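Local structure of computational Design of Enzyme (Synthetic construct, 3TP4) at residues Ala306-Pro311 / Ala347-Thr352. The protein is a designed enzyme, probably built on a glycosyl hydrolase family 26 TIM barrel and meant to carry an activated serine catalytic triad. Numbering follows the deposited sequence.
Sequences AIKADP and AADPFT
Lys-308, near the C-terminal end of helix 299-308, reaches across to Asp-349 and Phe-351 in the Asx turn that follows helix 340-348, a surface contact on what is probably the TIM-barrel part of the chain. The two segments sit near the C-terminal ends of two successive helices, and strand 352-353 of the parallel sheet starts directly after the turn.

The polar part is a salt bridge. Lys-308 and Asp-349 meet head-on, and NZ of Lys-308 lies 2.8 Å from OD1 of Asp-349, on the syn lone pair of that oxygen. A second, weak hydrogen bond runs from the same NZ to OD2 of Asp-349 at 2.9 Å, so the ammonium faces both carboxylate oxygens. On its anti lone pair, OD1 of Asp-349 also takes the backbone N-H of Phe-351, 2.8 Å away from N and nearly straight at 164°. This bond from Phe-351 N closes the Asx turn and, with CG of Asp-349 anti to the backbone N (chi1 -167°), restricts rotation of the carboxylate while its syn side meets the lysine.

The apolar part is the lysine chain, which runs antiparallel alongside the Phe-351 side chain. CG of Lys-308 meets the ring obliquely, 3.8 Å from CD2 of Phe-351, while CD of Lys-308 lies 3.8 Å from CB of Phe-351. Leu-304, one turn earlier on the lysine's helix, also touches Asp-349 and Phe-351. With an alanine at Lys-308, the Asp-349 carboxylate is likely to lose this ammonium partner, and Phe-351 the methylenes that lie against its CB and ring. The lysine chain bends at chi3 (62°), and beyond that bend CE passes 3.9 Å from CB of Phe-351.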
loop_
_atom_site.group_PDB
_atom_site.type_symbol
_atom_site.label_atom_id
_atom_site.label_comp_id
_atom_site.label_asym_id
_atom_site.label_seq_id
_atom_site.Cartn_x
_atom_site.Cartn_y
_atom_site.Cartn_z
ATOM N N ALA A 306 -4.117 22.302 11.270
ATOM C CA ALA A 306 -4.121 22.649 9.843
ATOM C C ALA A 306 -5.057 21.727 9.072
ATOM O O ALA A 306 -5.810 22.165 8.192
ATOM C CB ALA A 306 -2.718 22.559 9.274
ATOM N N ILE A 307 -5.001 20.442 9.399
ATOM C CA ILE A 307 -5.863 19.456 8.756
ATOM C C ILE A 307 -7.320 19.772 9.098
ATOM O O ILE A 307 -8.170 19.892 8.207
ATOM C CB ILE A 307 -5.519 18.027 9.240
ATOM C CG1 ILE A 307 -4.111 17.632 8.782
ATOM C CG2 ILE A 307 -6.543 17.019 8.751
ATOM C CD1 ILE A 307 -3.671 16.244 9.247
ATOM N N LYS A 308 -7.601 19.925 10.394
ATOM C CA LYS A 308 -8.971 20.136 10.855
ATOM C C LYS A 308 -9.587 21.383 10.234
ATOM O O LYS A 308 -10.767 21.394 9.896
ATOM C CB LYS A 308 -9.016 20.233 12.381
ATOM C CG LYS A 308 -8.712 18.928 13.080
ATOM C CD LYS A 308 -8.556 19.116 14.572
ATOM C CE LYS A 308 -9.834 19.623 15.197
ATOM N NZ LYS A 308 -9.765 19.595 16.696
ATOM N N ALA A 309 -8.777 22.422 10.073
ATOM C CA ALA A 309 -9.254 23.701 9.554
ATOM C C ALA A 309 -9.713 23.642 8.099
ATOM O O ALA A 309 -10.313 24.592 7.611
ATOM C CB ALA A 309 -8.189 24.773 9.724
ATOM N N ASP A 310 -9.433 22.541 7.405
ATOM C CA ASP A 310 -9.803 22.427 5.997
ATOM C C ASP A 310 -10.816 21.310 5.778
ATOM O O ASP A 310 -10.512 20.138 6.013
ATOM C CB ASP A 310 -8.557 22.154 5.150
ATOM C CG ASP A 310 -8.804 22.354 3.669
ATOM O OD1 ASP A 310 -9.509 21.527 3.057
ATOM O OD2 ASP A 310 -8.287 23.350 3.119
ATOM N N PRO A 311 -12.021 21.658 5.298
ATOM C CA PRO A 311 -13.076 20.640 5.218
ATOM C C PRO A 311 -12.784 19.544 4.196
ATOM O O PRO A 311 -13.419 18.490 4.224
ATOM C CB PRO A 311 -14.323 21.444 4.816
ATOM C CG PRO A 311 -13.796 22.722 4.232
ATOM C CD PRO A 311 -12.506 23.005 4.945
ATOM N N ALA A 347 -3.323 13.608 21.000
ATOM C CA ALA A 347 -4.088 12.396 21.287
ATOM C C ALA A 347 -5.433 12.657 21.966
ATOM O O ALA A 347 -6.407 11.952 21.696
ATOM C CB ALA A 347 -3.249 11.399 22.128
ATOM N N ALA A 348 -5.480 13.651 22.854
ATOM C CA ALA A 348 -6.717 13.989 23.560
ATOM C C ALA A 348 -7.720 14.727 22.669
ATOM O O ALA A 348 -8.910 14.750 22.950
ATOM C CB ALA A 348 -6.406 14.817 24.810
ATOM N N ASP A 349 -7.241 15.306 21.576
ATOM C CA ASP A 349 -8.130 16.030 20.670
ATOM C C ASP A 349 -9.247 15.088 20.238
ATOM O O ASP A 349 -8.996 13.912 19.972
ATOM C CB ASP A 349 -7.353 16.517 19.446
ATOM C CG ASP A 349 -8.131 17.533 18.632
ATOM O OD1 ASP A 349 -9.107 17.133 17.966
ATOM O OD2 ASP A 349 -7.761 18.723 18.654
ATOM N N PRO A 350 -10.481 15.594 20.166
ATOM C CA PRO A 350 -11.605 14.733 19.783
ATOM C C PRO A 350 -11.502 14.258 18.340
ATOM O O PRO A 350 -12.091 13.239 17.979
ATOM C CB PRO A 350 -12.830 15.647 19.943
ATOM C CG PRO A 350 -12.370 16.787 20.791
ATOM C CD PRO A 350 -10.911 16.960 20.510
ATOM N N PHE A 351 -10.766 14.980 17.506
ATOM C CA PHE A 351 -10.726 14.594 16.108
ATOM C C PHE A 351 -9.863 13.343 15.866
ATOM O O PHE A 351 -10.107 12.601 14.924
ATOM C CB PHE A 351 -10.320 15.779 15.206
ATOM C CG PHE A 351 -10.532 15.516 13.733
ATOM C CD1 PHE A 351 -11.807 15.535 13.190
ATOM C CD2 PHE A 351 -9.460 15.248 12.897
ATOM C CE1 PHE A 351 -12.008 15.286 11.843
ATOM C CE2 PHE A 351 -9.656 14.989 11.554
ATOM C CZ PHE A 351 -10.931 15.012 11.023
ATOM N N THR A 352 -8.878 13.084 16.727
ATOM C CA THR A 352 -8.035 11.893 16.561
ATOM C C THR A 352 -8.626 10.664 17.233
ATOM O O THR A 352 -8.992 10.718 18.404
ATOM C CB THR A 352 -6.604 12.109 17.114
ATOM O OG1 THR A 352 -6.683 12.522 18.489
ATOM C CG2 THR A 352 -5.868 13.178 16.279
#